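Local coordinates for cell wall binding protein cwp8 (Peptoclostridium difficile, PDB 5J6Q) that probably attaches itself non-covalently to the bacterial cell wall, as one of the S-layer-associated surface proteins, through its three CWB2 modules, at residues 293-298 with 346-351; 300-305 with 355-360; 339-344 with 529-534. One frame throughout, in Å; residues are numbered along the deposited sequence.

Interaction 1: residues 293-298 with 346-351; sequences SRFTTA and SLPSEI. With SO4 (sulfate ion), chain D.
F295 CG and I351 CG1 both stand beside the backbone N, anti to the carbonyl carbon (chi1 -54° and -72°), and this sends the F295 ring and the CG1 branch of I351 towards each other between two helix starts. The ring is sandwiched. P348 CG sits over one face, 4.1 Å from the F295 ring centroid and 16° off the normal, a CH-pi contact in which the proline and ring cross at about a right angle. Over the opposite face lies CG of R294, the neighbour of F295 on its own helix. I351 comes in obliquely, with CG1 4.1 Å from F295 CD2, and its CD1 goes on to rest 3.6 Å from F295 O. Nearer the surface, T296 CG2 touches the aliphatic part of E350, with CG 3.9 Å away.

S293 and P348 are the N-cap residues of helices 294-305 and 349-359, whose first turns pack against each other. S293 and T296 form a capping box: S293 N donates to T296 OG1 at 2.9 Å, while the return bond from T296 N to S293 OG is weak. T296 OG1 is also bonded to D292.

The same helix start carries a sulfate, probably from the crystallisation liquor. The backbone N of R294 donates to sulfate O3 (3.1 Å), and the side chain, bent at its third torsion, brings NE to the same oxygen (3.0 Å). R294 NH1 reaches sulfate O1 at 3.2 Å, and NH2 turns instead to the carbonyl of E319.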
ATOM      1  N   SER A 293     -16.095   4.068  10.216  1.00 44.13           N
ATOM      2  CA  SER A 293     -17.178   3.775  11.186  1.00 40.84           C
ATOM      3  C   SER A 293     -18.135   2.744  10.577  1.00 40.91           C
ATOM      4  O   SER A 293     -17.932   2.366   9.404  1.00 45.14           O
ATOM      5  CB  SER A 293     -17.932   5.063  11.552  1.00 43.90           C
ATOM      6  OG  SER A 293     -18.672   5.573  10.435  1.00 45.80           O
ATOM      7  N   ARG A 294     -19.115   2.270  11.321  1.00 38.05           N
ATOM      8  CA  ARG A 294     -20.126   1.331  10.799  1.00 41.25           C
ATOM      9  C   ARG A 294     -20.888   1.950   9.624  1.00 42.57           C
ATOM     10  O   ARG A 294     -21.209   1.250   8.624  1.00 39.27           O
ATOM     11  CB  ARG A 294     -21.086   0.902  11.929  1.00 43.95           C
ATOM     12  CG  ARG A 294     -21.949   2.065  12.487  1.00 45.07           C
ATOM     13  CD  ARG A 294     -22.671   1.650  13.794  1.00 51.60           C
ATOM     14  NE  ARG A 294     -21.750   1.034  14.737  1.00 56.59           N
ATOM     15  CZ  ARG A 294     -22.078   0.043  15.571  1.00 59.26           C
ATOM     16  NH1 ARG A 294     -21.163  -0.479  16.381  1.00 57.27           N
ATOM     17  NH2 ARG A 294     -23.316  -0.429  15.599  1.00 49.92           N
ATOM     18  N   PHE A 295     -21.142   3.260   9.682  1.00 41.51           N
ATOM     19  CA  PHE A 295     -21.767   3.992   8.515  1.00 42.68           C
ATOM     20  C   PHE A 295     -20.887   3.941   7.249  1.00 41.15           C
ATOM     21  O   PHE A 295     -21.414   3.642   6.180  1.00 40.12           O
ATOM     22  CB  PHE A 295     -22.006   5.537   8.832  1.00 41.90           C
ATOM     23  CG  PHE A 295     -22.807   5.664  10.100  1.00 43.87           C
ATOM     24  CD1 PHE A 295     -22.202   6.071  11.283  1.00 51.73           C
ATOM     25  CD2 PHE A 295     -24.150   5.321  10.128  1.00 46.68           C
ATOM     26  CE1 PHE A 295     -22.931   6.127  12.480  1.00 44.01           C
ATOM     27  CE2 PHE A 295     -24.876   5.371  11.319  1.00 57.48           C
ATOM     28  CZ  PHE A 295     -24.252   5.769  12.494  1.00 52.34           C
ATOM     29  N   THR A 296     -19.532   4.222   7.358  1.00 43.13           N
ATOM     30  CA  THR A 296     -18.722   4.229   6.106  1.00 40.91           C
ATOM     31  C   THR A 296     -18.391   2.774   5.644  1.00 42.76           C
ATOM     32  O   THR A 296     -18.304   2.509   4.414  1.00 40.32           O
ATOM     33  CB  THR A 296     -17.529   5.132   6.237  1.00 42.08           C
ATOM     34  OG1 THR A 296     -16.899   4.885   7.529  1.00 48.88           O
ATOM     35  CG2 THR A 296     -17.959   6.610   6.133  1.00 43.74           C
ATOM     36  N   THR A 297     -18.253   1.829   6.607  1.00 40.54           N
ATOM     37  CA  THR A 297     -18.153   0.406   6.191  1.00 37.78           C
ATOM     38  C   THR A 297     -19.425   0.042   5.446  1.00 33.07           C
ATOM     39  O   THR A 297     -19.325  -0.560   4.358  1.00 34.32           O
ATOM     40  CB  THR A 297     -17.980  -0.509   7.390  1.00 35.63           C
ATOM     41  OG1 THR A 297     -16.751  -0.122   8.036  1.00 37.24           O
ATOM     42  CG2 THR A 297     -17.974  -2.001   7.004  1.00 27.50           C
ATOM     43  N   ALA A 298     -20.614   0.416   5.951  1.00 34.37           N
ATOM     44  CA  ALA A 298     -21.914   0.071   5.260  1.00 37.50           C
ATOM     45  C   ALA A 298     -21.957   0.639   3.800  1.00 39.16           C
ATOM     46  O   ALA A 298     -22.382  -0.068   2.857  1.00 35.38           O
ATOM     47  CB  ALA A 298     -23.119   0.560   6.080  1.00 34.11           C
ATOM     48  N   SER A 346     -31.234  11.176  13.146  1.00 77.55           N
ATOM     49  CA  SER A 346     -30.679  11.794  11.935  1.00 74.86           C
ATOM     50  C   SER A 346     -30.125  10.785  10.931  1.00 74.25           C
ATOM     51  O   SER A 346     -30.002   9.597  11.212  1.00 74.67           O
ATOM     52  CB  SER A 346     -29.586  12.794  12.282  1.00 68.24           C
ATOM     53  OG  SER A 346     -28.596  12.201  13.090  1.00 70.15           O
ATOM     54  N   LEU A 347     -29.794  11.292   9.764  1.00 72.28           N
ATOM     55  CA  LEU A 347     -29.236  10.519   8.676  1.00 71.47           C
ATOM     56  C   LEU A 347     -27.889  11.138   8.412  1.00 68.24           C
ATOM     57  O   LEU A 347     -27.838  12.287   7.965  1.00 66.73           O
ATOM     58  CB  LEU A 347     -30.124  10.608   7.422  1.00 72.05           C
ATOM     59  CG  LEU A 347     -29.957   9.455   6.438  1.00 77.84           C
ATOM     60  CD1 LEU A 347     -30.406   8.160   7.067  1.00 78.92           C
ATOM     61  CD2 LEU A 347     -30.780   9.715   5.201  1.00 79.53           C
ATOM     62  N   PRO A 348     -26.779  10.416   8.690  1.00 57.19           N
ATOM     63  CA  PRO A 348     -25.438  10.964   8.460  1.00 50.50           C
ATOM     64  C   PRO A 348     -25.320  11.280   6.933  1.00 49.58           C
ATOM     65  O   PRO A 348     -25.984  10.565   6.197  1.00 48.45           O
ATOM     66  CB  PRO A 348     -24.512   9.826   8.950  1.00 52.00           C
ATOM     67  CG  PRO A 348     -25.369   9.078   9.941  1.00 56.92           C
ATOM     68  CD  PRO A 348     -26.727   9.057   9.239  1.00 52.65           C
ATOM     69  N   SER A 349     -24.502  12.255   6.493  1.00 49.33           N
ATOM     70  CA  SER A 349     -24.425  12.637   5.102  1.00 58.64           C
ATOM     71  C   SER A 349     -23.866  11.544   4.218  1.00 59.78           C
ATOM     72  O   SER A 349     -24.226  11.484   3.044  1.00 58.02           O
ATOM     73  CB  SER A 349     -23.590  13.909   4.920  1.00 61.49           C
ATOM     74  OG  SER A 349     -22.226  13.756   5.262  1.00 66.07           O
ATOM     75  N   GLU A 350     -23.011  10.694   4.763  1.00 55.78           N
ATOM     76  CA  GLU A 350     -22.394   9.598   4.023  1.00 54.08           C
ATOM     77  C   GLU A 350     -23.402   8.636   3.537  1.00 46.27           C
ATOM     78  O   GLU A 350     -23.279   8.143   2.447  1.00 47.21           O
ATOM     79  CB  GLU A 350     -21.368   8.850   4.910  1.00 56.66           C
ATOM     80  CG  GLU A 350     -20.110   9.670   5.099  1.00 65.80           C
ATOM     81  CD  GLU A 350     -20.129  10.467   6.421  1.00 73.29           C
ATOM     82  OE1 GLU A 350     -19.053  10.917   6.790  1.00 72.58           O
ATOM     83  OE2 GLU A 350     -21.219  10.625   7.068  1.00 70.49           O
ATOM     84  N   ILE A 351     -24.396   8.354   4.347  1.00 47.45           N
ATOM     85  CA  ILE A 351     -25.479   7.416   4.039  1.00 45.49           C
ATOM     86  C   ILE A 351     -26.500   8.116   3.019  1.00 50.83           C
ATOM     87  O   ILE A 351     -26.965   7.501   2.071  1.00 50.24           O
ATOM     88  CB  ILE A 351     -26.168   7.043   5.368  1.00 43.27           C
ATOM     89  CG1 ILE A 351     -25.231   6.088   6.264  1.00 42.57           C
ATOM     90  CG2 ILE A 351     -27.525   6.399   5.096  1.00 39.20           C
ATOM     91  CD1 ILE A 351     -24.744   4.768   5.630  1.00 37.59           C
TER
HETATM   92  S   SO4 D 703     -18.229   2.054  15.024  1.00 79.78           S
HETATM   93  O1  SO4 D 703     -18.629   1.394  16.304  1.00 80.52           O
HETATM   94  O2  SO4 D 703     -17.298   3.026  15.232  1.00 79.58           O
HETATM   95  O3  SO4 D 703     -19.317   2.668  14.395  1.00 80.12           O
HETATM   96  O4  SO4 D 703     -17.652   1.001  14.083  1.00 82.33           O

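Interaction 2: residues 300-305 with 355-360; sequences EVSKER and ILRVLG
The guanidinium of R357 has K303 CG over one face, 3.7 Å from R357 NH2, while the carbonyl S302 O lies at its edge, near the plane and 3.6 Å from NH2. The two side chains cross at about a right angle; the arginine meets lysine carbon (CG and CA), while the amine leads away towards E300. R357 gets there with CG anti to its backbone N (chi1 -165°) and a bend at chi3 (59°), which lays NH2 against the backbone of helix 294-305, 3.5 Å from K303 CA.

Deeper in, S302 and V358 face each other directly. Each CB points at the opposite helix, and S302 OG packs against the methyl V358 CG1 at 3.5 Å; the hydroxyl also has a weak hydrogen bond to E354, one turn back on the valine's helix. On the sheet side, V358 rests on I314 of strand 313-318.

The short helical segments 300-305 and 355-359 run almost parallel, 10° apart, with axes 10.9 Å from each other. Helix 349-359 is the crossover helix between parallel strands 339-342 and 367-371. Helix 294-305 leads into strand 313-318 of the same sheet, and R357 bridges to the turn that makes this connection: NH1 forms a salt bridge with D308 and NH2 bonds to the carbonyl of F306, besides its salt bridge to E354.

K303 NZ pairs weakly with E300 OE2, at 3.4 Å, and stays 6.0 Å from R357 NE. With acidic partners at hand for both cations, their like charges probably cost little. The contact across the segments is van der Waals packing, of S302 on V358 and of K303 on a guanidinium whose orientation is probably set by the carboxylates of E354 and D308 and the F306 carbonyl.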
ATOM      1  N   GLU A 300     -19.166   1.164   1.969  1.00 45.58           N
ATOM      2  CA  GLU A 300     -18.227   0.340   1.180  1.00 44.06           C
ATOM      3  C   GLU A 300     -18.832  -1.007   0.787  1.00 41.58           C
ATOM      4  O   GLU A 300     -18.508  -1.484  -0.320  1.00 39.45           O
ATOM      5  CB  GLU A 300     -16.850   0.110   1.875  1.00 44.48           C
ATOM      6  CG  GLU A 300     -16.078   1.416   2.103  1.00 48.37           C
ATOM      7  CD  GLU A 300     -15.847   2.192   0.770  1.00 56.01           C
ATOM      8  OE1 GLU A 300     -15.293   1.613  -0.143  1.00 57.61           O
ATOM      9  OE2 GLU A 300     -16.243   3.358   0.661  1.00 61.45           O
ATOM     10  N   VAL A 301     -19.682  -1.630   1.634  1.00 35.03           N
ATOM     11  CA  VAL A 301     -20.372  -2.855   1.190  1.00 36.71           C
ATOM     12  C   VAL A 301     -21.316  -2.458   0.021  1.00 41.21           C
ATOM     13  O   VAL A 301     -21.349  -3.150  -1.007  1.00 36.48           O
ATOM     14  CB  VAL A 301     -21.207  -3.567   2.292  1.00 37.63           C
ATOM     15  CG1 VAL A 301     -22.125  -4.672   1.720  1.00 29.23           C
ATOM     16  CG2 VAL A 301     -20.239  -4.177   3.310  1.00 38.06           C
ATOM     17  N   SER A 302     -22.046  -1.356   0.177  1.00 40.11           N
ATOM     18  CA  SER A 302     -22.971  -0.915  -0.877  1.00 44.88           C
ATOM     19  C   SER A 302     -22.198  -0.665  -2.189  1.00 44.89           C
ATOM     20  O   SER A 302     -22.639  -1.120  -3.256  1.00 42.54           O
ATOM     21  CB  SER A 302     -23.739   0.329  -0.455  1.00 43.22           C
ATOM     22  OG  SER A 302     -24.818   0.545  -1.344  1.00 47.11           O
ATOM     23  N   LYS A 303     -21.032  -0.001  -2.124  1.00 44.87           N
ATOM     24  CA  LYS A 303     -20.285   0.151  -3.378  1.00 44.29           C
ATOM     25  C   LYS A 303     -19.880  -1.183  -3.999  1.00 46.60           C
ATOM     26  O   LYS A 303     -19.811  -1.283  -5.225  1.00 43.97           O
ATOM     27  CB  LYS A 303     -19.074   1.009  -3.165  1.00 42.32           C
ATOM     28  CG  LYS A 303     -19.555   2.463  -2.908  1.00 41.33           C
ATOM     29  CD  LYS A 303     -18.439   3.133  -2.137  1.00 59.39           C
ATOM     30  CE  LYS A 303     -18.614   4.631  -1.998  1.00 68.28           C
ATOM     31  NZ  LYS A 303     -17.272   5.261  -1.931  1.00 68.75           N
ATOM     32  N   GLU A 304     -19.668  -2.226  -3.170  1.00 40.97           N
ATOM     33  CA  GLU A 304     -19.288  -3.481  -3.727  1.00 41.26           C
ATOM     34  C   GLU A 304     -20.475  -4.122  -4.374  1.00 43.16           C
ATOM     35  O   GLU A 304     -20.339  -4.733  -5.432  1.00 43.25           O
ATOM     36  CB  GLU A 304     -18.690  -4.403  -2.654  1.00 38.89           C
ATOM     37  CG  GLU A 304     -18.076  -5.635  -3.262  1.00 48.53           C
ATOM     38  CD  GLU A 304     -16.827  -5.328  -4.110  1.00 58.12           C
ATOM     39  OE1 GLU A 304     -16.073  -4.340  -3.788  1.00 57.67           O
ATOM     40  OE2 GLU A 304     -16.612  -6.094  -5.070  1.00 51.79           O
ATOM     41  N   ARG A 305     -21.651  -3.973  -3.766  1.00 42.42           N
ATOM     42  CA  ARG A 305     -22.847  -4.586  -4.304  1.00 47.08           C
ATOM     43  C   ARG A 305     -23.439  -3.839  -5.509  1.00 49.73           C
ATOM     44  O   ARG A 305     -23.967  -4.503  -6.402  1.00 49.62           O
ATOM     45  CB  ARG A 305     -23.934  -4.664  -3.205  1.00 47.37           C
ATOM     46  CG  ARG A 305     -23.442  -5.550  -2.056  1.00 47.52           C
ATOM     47  CD  ARG A 305     -24.489  -5.758  -0.987  1.00 46.11           C
ATOM     48  NE  ARG A 305     -25.731  -6.290  -1.548  1.00 40.78           N
ATOM     49  CZ  ARG A 305     -26.923  -5.956  -1.107  1.00 39.64           C
ATOM     50  NH1 ARG A 305     -28.013  -6.473  -1.680  1.00 50.86           N
ATOM     51  NH2 ARG A 305     -27.054  -5.127  -0.078  1.00 43.38           N
ATOM     52  N   ILE A 355     -27.376   6.737  -0.552  1.00 42.36           N
ATOM     53  CA  ILE A 355     -28.768   6.577  -1.076  1.00 43.27           C
ATOM     54  C   ILE A 355     -28.900   7.159  -2.550  1.00 46.00           C
ATOM     55  O   ILE A 355     -29.417   6.503  -3.453  1.00 46.15           O
ATOM     56  CB  ILE A 355     -29.776   7.355  -0.232  1.00 46.54           C
ATOM     57  CG1 ILE A 355     -29.736   6.832   1.213  1.00 44.70           C
ATOM     58  CG2 ILE A 355     -31.302   7.186  -0.860  1.00 41.34           C
ATOM     59  CD1 ILE A 355     -30.305   5.477   1.252  1.00 44.03           C
ATOM     60  N   LEU A 356     -28.401   8.366  -2.757  1.00 53.45           N
ATOM     61  CA  LEU A 356     -28.502   9.001  -4.081  1.00 58.42           C
ATOM     62  C   LEU A 356     -27.787   8.240  -5.127  1.00 54.09           C
ATOM     63  O   LEU A 356     -28.291   8.006  -6.215  1.00 55.58           O
ATOM     64  CB  LEU A 356     -27.933  10.416  -3.999  1.00 57.80           C
ATOM     65  CG  LEU A 356     -28.720  11.345  -3.067  1.00 68.95           C
ATOM     66  CD1 LEU A 356     -28.095  12.761  -3.147  1.00 70.23           C
ATOM     67  CD2 LEU A 356     -30.203  11.413  -3.432  1.00 71.99           C
ATOM     68  N   ARG A 357     -26.598   7.796  -4.800  1.00 55.52           N
ATOM     69  CA  ARG A 357     -25.735   7.091  -5.729  1.00 50.57           C
ATOM     70  C   ARG A 357     -26.330   5.824  -6.196  1.00 53.59           C
ATOM     71  O   ARG A 357     -26.300   5.570  -7.422  1.00 51.93           O
ATOM     72  CB  ARG A 357     -24.352   6.769  -5.098  1.00 55.44           C
ATOM     73  CG  ARG A 357     -23.331   6.355  -6.179  1.00 52.93           C
ATOM     74  CD  ARG A 357     -22.063   5.646  -5.637  1.00 50.66           C
ATOM     75  NE  ARG A 357     -22.369   4.415  -4.897  1.00 47.43           N
ATOM     76  CZ  ARG A 357     -22.517   3.224  -5.453  1.00 54.71           C
ATOM     77  NH1 ARG A 357     -22.374   3.064  -6.758  1.00 42.02           N
ATOM     78  NH2 ARG A 357     -22.828   2.163  -4.686  1.00 49.51           N
ATOM     79  N   VAL A 358     -26.912   4.996  -5.258  1.00 52.11           N
ATOM     80  CA  VAL A 358     -27.395   3.695  -5.745  1.00 50.33           C
ATOM     81  C   VAL A 358     -28.779   3.754  -6.346  1.00 49.28           C
ATOM     82  O   VAL A 358     -29.049   2.898  -7.181  1.00 49.95           O
ATOM     83  CB  VAL A 358     -27.316   2.593  -4.631  1.00 45.18           C
ATOM     84  CG1 VAL A 358     -25.885   2.470  -4.121  1.00 42.48           C
ATOM     85  CG2 VAL A 358     -28.269   2.906  -3.474  1.00 41.41           C
ATOM     86  N   LEU A 359     -29.664   4.718  -5.934  1.00 49.62           N
ATOM     87  CA  LEU A 359     -31.031   4.795  -6.536  1.00 52.97           C
ATOM     88  C   LEU A 359     -30.945   5.438  -7.924  1.00 51.97           C
ATOM     89  O   LEU A 359     -31.680   5.016  -8.841  1.00 55.22           O
ATOM     90  CB  LEU A 359     -32.036   5.621  -5.683  1.00 48.07           C
ATOM     91  CG  LEU A 359     -32.232   5.088  -4.289  1.00 46.34           C
ATOM     92  CD1 LEU A 359     -33.095   6.050  -3.482  1.00 42.68           C
ATOM     93  CD2 LEU A 359     -32.812   3.666  -4.357  1.00 39.54           C
ATOM     94  N   GLY A 360     -30.058   6.425  -8.079  1.00 53.06           N
ATOM     95  CA  GLY A 360     -29.873   7.062  -9.372  1.00 61.20           C
ATOM     96  C   GLY A 360     -31.026   7.953  -9.812  1.00 65.09           C
ATOM     97  O   GLY A 360     -31.754   8.472  -8.992  1.00 64.68           O
TER

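Interaction 3: residues 339-344 with 529-534; sequences ILLSKK and QLVDAL. With SO4 (sulfate ion), chain D.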
ATOM      1  N   ILE A 339     -27.966  -2.503   2.865  1.00 45.12           N
ATOM      2  CA  ILE A 339     -28.497  -2.319   4.153  1.00 41.94           C
ATOM      3  C   ILE A 339     -27.707  -1.152   4.631  1.00 38.67           C
ATOM      4  O   ILE A 339     -26.496  -1.201   4.770  1.00 43.90           O
ATOM      5  CB  ILE A 339     -28.508  -3.543   5.077  1.00 39.73           C
ATOM      6  CG1 ILE A 339     -29.514  -4.609   4.611  1.00 43.94           C
ATOM      7  CG2 ILE A 339     -28.890  -3.039   6.451  1.00 36.77           C
ATOM      8  CD1 ILE A 339     -29.259  -6.142   5.171  1.00 40.66           C
ATOM      9  N   LEU A 340     -28.373  -0.034   4.824  1.00 36.91           N
ATOM     10  CA  LEU A 340     -27.615   1.150   5.200  1.00 36.71           C
ATOM     11  C   LEU A 340     -28.099   1.460   6.616  1.00 37.43           C
ATOM     12  O   LEU A 340     -29.046   0.852   7.052  1.00 38.85           O
ATOM     13  CB  LEU A 340     -27.812   2.355   4.232  1.00 33.62           C
ATOM     14  CG  LEU A 340     -27.160   2.127   2.837  1.00 41.29           C
ATOM     15  CD1 LEU A 340     -27.684   3.203   1.802  1.00 45.80           C
ATOM     16  CD2 LEU A 340     -25.623   2.253   2.915  1.00 35.66           C
ATOM     17  N   LEU A 341     -27.486   2.389   7.300  1.00 40.91           N
ATOM     18  CA  LEU A 341     -27.792   2.596   8.695  1.00 39.27           C
ATOM     19  C   LEU A 341     -28.133   4.048   8.993  1.00 48.40           C
ATOM     20  O   LEU A 341     -27.492   4.937   8.432  1.00 50.76           O
ATOM     21  CB  LEU A 341     -26.508   2.237   9.504  1.00 38.79           C
ATOM     22  CG  LEU A 341     -25.871   0.834   9.235  1.00 39.94           C
ATOM     23  CD1 LEU A 341     -24.466   0.723   9.900  1.00 40.96           C
ATOM     24  CD2 LEU A 341     -26.731  -0.236   9.746  1.00 36.41           C
ATOM     25  N   SER A 342     -29.061   4.279   9.964  1.00 53.57           N
ATOM     26  CA  SER A 342     -29.405   5.630  10.341  1.00 61.95           C
ATOM     27  C   SER A 342     -29.281   5.843  11.839  1.00 63.01           C
ATOM     28  O   SER A 342     -29.390   4.891  12.612  1.00 61.24           O
ATOM     29  CB  SER A 342     -30.860   5.926   9.974  1.00 65.14           C
ATOM     30  OG  SER A 342     -31.100   7.321   9.973  1.00 64.26           O
ATOM     31  N   LYS A 343     -29.014   7.084  12.242  1.00 63.12           N
ATOM     32  CA  LYS A 343     -29.096   7.340  13.658  1.00 66.12           C
ATOM     33  C   LYS A 343     -30.645   7.426  13.889  1.00 67.59           C
ATOM     34  O   LYS A 343     -31.417   7.526  12.930  1.00 64.67           O
ATOM     35  CB  LYS A 343     -28.377   8.647  13.986  1.00 67.29           C
ATOM     36  CG  LYS A 343     -26.999   8.432  14.616  1.00 68.61           C
ATOM     37  CD  LYS A 343     -25.893   9.043  13.784  1.00 68.02           C
ATOM     38  CE  LYS A 343     -24.566   9.015  14.536  1.00 59.81           C
ATOM     39  NZ  LYS A 343     -23.653  10.068  14.022  1.00 58.65           N
ATOM     40  N   LYS A 344     -31.092   7.354  15.111  1.00 71.28           N
ATOM     41  CA  LYS A 344     -32.509   7.478  15.401  1.00 74.34           C
ATOM     42  C   LYS A 344     -32.942   8.897  15.058  1.00 74.30           C
ATOM     43  O   LYS A 344     -33.952   9.087  14.404  1.00 71.52           O
ATOM     44  CB  LYS A 344     -32.797   7.227  16.901  1.00 82.00           C
ATOM     45  CG  LYS A 344     -34.232   7.604  17.285  1.00 94.47           C
ATOM     46  CD  LYS A 344     -34.509   7.420  18.773  1.00106.76           C
ATOM     47  CE  LYS A 344     -35.934   7.818  19.093  1.00114.79           C
ATOM     48  NZ  LYS A 344     -36.242   7.690  20.545  1.00120.56           N
ATOM     49  N   GLN A 529     -21.210  -4.573  17.615  1.00 40.81           N
ATOM     50  CA  GLN A 529     -20.169  -4.699  16.577  1.00 34.21           C
ATOM     51  C   GLN A 529     -20.544  -5.764  15.484  1.00 36.13           C
ATOM     52  O   GLN A 529     -19.810  -5.953  14.518  1.00 35.07           O
ATOM     53  CB  GLN A 529     -18.811  -5.047  17.233  1.00 38.04           C
ATOM     54  CG  GLN A 529     -18.261  -3.846  18.022  1.00 41.35           C
ATOM     55  CD  GLN A 529     -18.041  -2.646  17.159  1.00 43.28           C
ATOM     56  OE1 GLN A 529     -17.346  -2.673  16.177  1.00 47.21           O
ATOM     57  NE2 GLN A 529     -18.586  -1.527  17.602  1.00 54.21           N
ATOM     58  N   LEU A 530     -21.659  -6.434  15.666  1.00 33.47           N
ATOM     59  CA  LEU A 530     -22.145  -7.392  14.679  1.00 38.25           C
ATOM     60  C   LEU A 530     -22.736  -6.648  13.499  1.00 38.40           C
ATOM     61  O   LEU A 530     -23.118  -7.279  12.477  1.00 39.64           O
ATOM     62  CB  LEU A 530     -23.193  -8.317  15.310  1.00 32.31           C
ATOM     63  CG  LEU A 530     -22.502  -9.396  16.245  1.00 33.13           C
ATOM     64  CD1 LEU A 530     -23.727 -10.084  16.909  1.00 29.23           C
ATOM     65  CD2 LEU A 530     -21.707 -10.502  15.448  1.00 36.68           C
ATOM     66  N   VAL A 531     -22.777  -5.302  13.580  1.00 34.36           N
ATOM     67  CA  VAL A 531     -23.410  -4.570  12.462  1.00 37.70           C
ATOM     68  C   VAL A 531     -22.673  -4.775  11.143  1.00 33.55           C
ATOM     69  O   VAL A 531     -23.299  -4.801  10.092  1.00 34.37           O
ATOM     70  CB  VAL A 531     -23.479  -3.064  12.814  1.00 39.27           C
ATOM     71  CG1 VAL A 531     -22.049  -2.538  13.052  1.00 36.00           C
ATOM     72  CG2 VAL A 531     -24.169  -2.286  11.667  1.00 33.62           C
ATOM     73  N   ASP A 532     -21.333  -4.937  11.180  1.00 33.60           N
ATOM     74  CA  ASP A 532     -20.607  -5.132   9.919  1.00 33.36           C
ATOM     75  C   ASP A 532     -21.081  -6.457   9.210  1.00 27.83           C
ATOM     76  O   ASP A 532     -21.289  -6.507   7.998  1.00 31.80           O
ATOM     77  CB  ASP A 532     -19.083  -5.155  10.193  1.00 30.52           C
ATOM     78  CG  ASP A 532     -18.516  -3.759  10.523  1.00 34.99           C
ATOM     79  OD1 ASP A 532     -19.239  -2.737  10.313  1.00 36.80           O
ATOM     80  OD2 ASP A 532     -17.391  -3.687  10.956  1.00 36.23           O
ATOM     81  N   ALA A 533     -21.191  -7.491   9.992  1.00 26.06           N
ATOM     82  CA  ALA A 533     -21.612  -8.763   9.597  1.00 33.51           C
ATOM     83  C   ALA A 533     -23.006  -8.598   8.917  1.00 33.24           C
ATOM     84  O   ALA A 533     -23.195  -9.082   7.807  1.00 35.62           O
ATOM     85  CB  ALA A 533     -21.701  -9.682  10.802  1.00 32.73           C
ATOM     86  N   LEU A 534     -23.954  -7.917   9.578  1.00 34.29           N
ATOM     87  CA  LEU A 534     -25.277  -7.755   9.035  1.00 32.71           C
ATOM     88  C   LEU A 534     -25.261  -6.867   7.744  1.00 35.36           C
ATOM     89  O   LEU A 534     -25.957  -7.226   6.823  1.00 34.21           O
ATOM     90  CB  LEU A 534     -26.262  -7.303  10.158  1.00 35.15           C
ATOM     91  CG  LEU A 534     -26.329  -5.862  10.394  1.00 48.92           C
ATOM     92  CD1 LEU A 534     -27.377  -5.222   9.412  1.00 42.46           C
ATOM     93  CD2 LEU A 534     -26.664  -5.628  11.851  1.00 51.72           C
TER
HETATM   94  S   SO4 D 703     -18.229   2.054  15.024  1.00 79.78           S
HETATM   95  O1  SO4 D 703     -18.629   1.394  16.304  1.00 80.52           O
HETATM   96  O2  SO4 D 703     -17.298   3.026  15.232  1.00 79.58           O
HETATM   97  O3  SO4 D 703     -19.317   2.668  14.395  1.00 80.12           O
HETATM   98  O4  SO4 D 703     -17.652   1.001  14.083  1.00 82.33           O
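Methyl-to-methyl packing comes first: L341 CD1 meets V531 CG2 at 3.5 Å, and L341 CD2 stands 3.8 Å from that same methyl, so the leucine's forked end straddles one branch of the valine. V531 offers this branch because its CG1 takes the place between the backbone N and the carbonyl carbon (chi1 60°), leaving CG2 anti to N and directed at the strand. Two residues back along the strand, I339 CG2 touches L534 CD1 at 4.0 Å, the two side chains crossing at about a right angle. I339 CD1 continues to the backbone of the helix, 3.8 Å from L534 O.

Alternation along the strand explains the pairing. I339 and L341 lie on one face of the parallel sheet, towards helix 531-542, whereas L340 between them faces the other way, onto I351 and I355 of helix 349-359. Strand 339-342 is an outermost strand of this four-stranded sheet, hydrogen-bonded through its backbone to strand 313-318; a parallel sheet flanked by helices is consistent with the toprim-like fold of CWB2 modules. The contact brings together segments that fall in the first and third CWB2 sequence ranges, and all four touching side chains are buried.

Polar interactions are made on the helix side, not between strand and helix. Q529, just ahead of it and bent at chi2, donates from NE2 to sulfate O1 at 3.2 Å in a nearly straight bond (164°). The other end of its amide, OE1, accepts from K520, which would help fix which way round the amide sits. Within the first turn, L534 N bonds to L530 O at 3.1 Å.

In the fold
Interactions 1 and 2 join the same two helices, 294-305 and 349-359, at successive levels, their centres 12 Å apart. Interaction 1 is a surface contact between the helix starts, built on a ring; interaction 2, further along, is partly buried and mixes packing with a charged group. Interaction 3 is fully buried and carried by aliphatic side chains, setting strand 339-342 against helix 531-542. It lies close to interaction 1: L341 also touches the backbone of R294, and one sulfate is held by R294 and Q529 together. Strand 339-342 and helix 349-359 follow each other in the chain, so interaction 3 holds the strand that leads into the helix used by interactions 1 and 2.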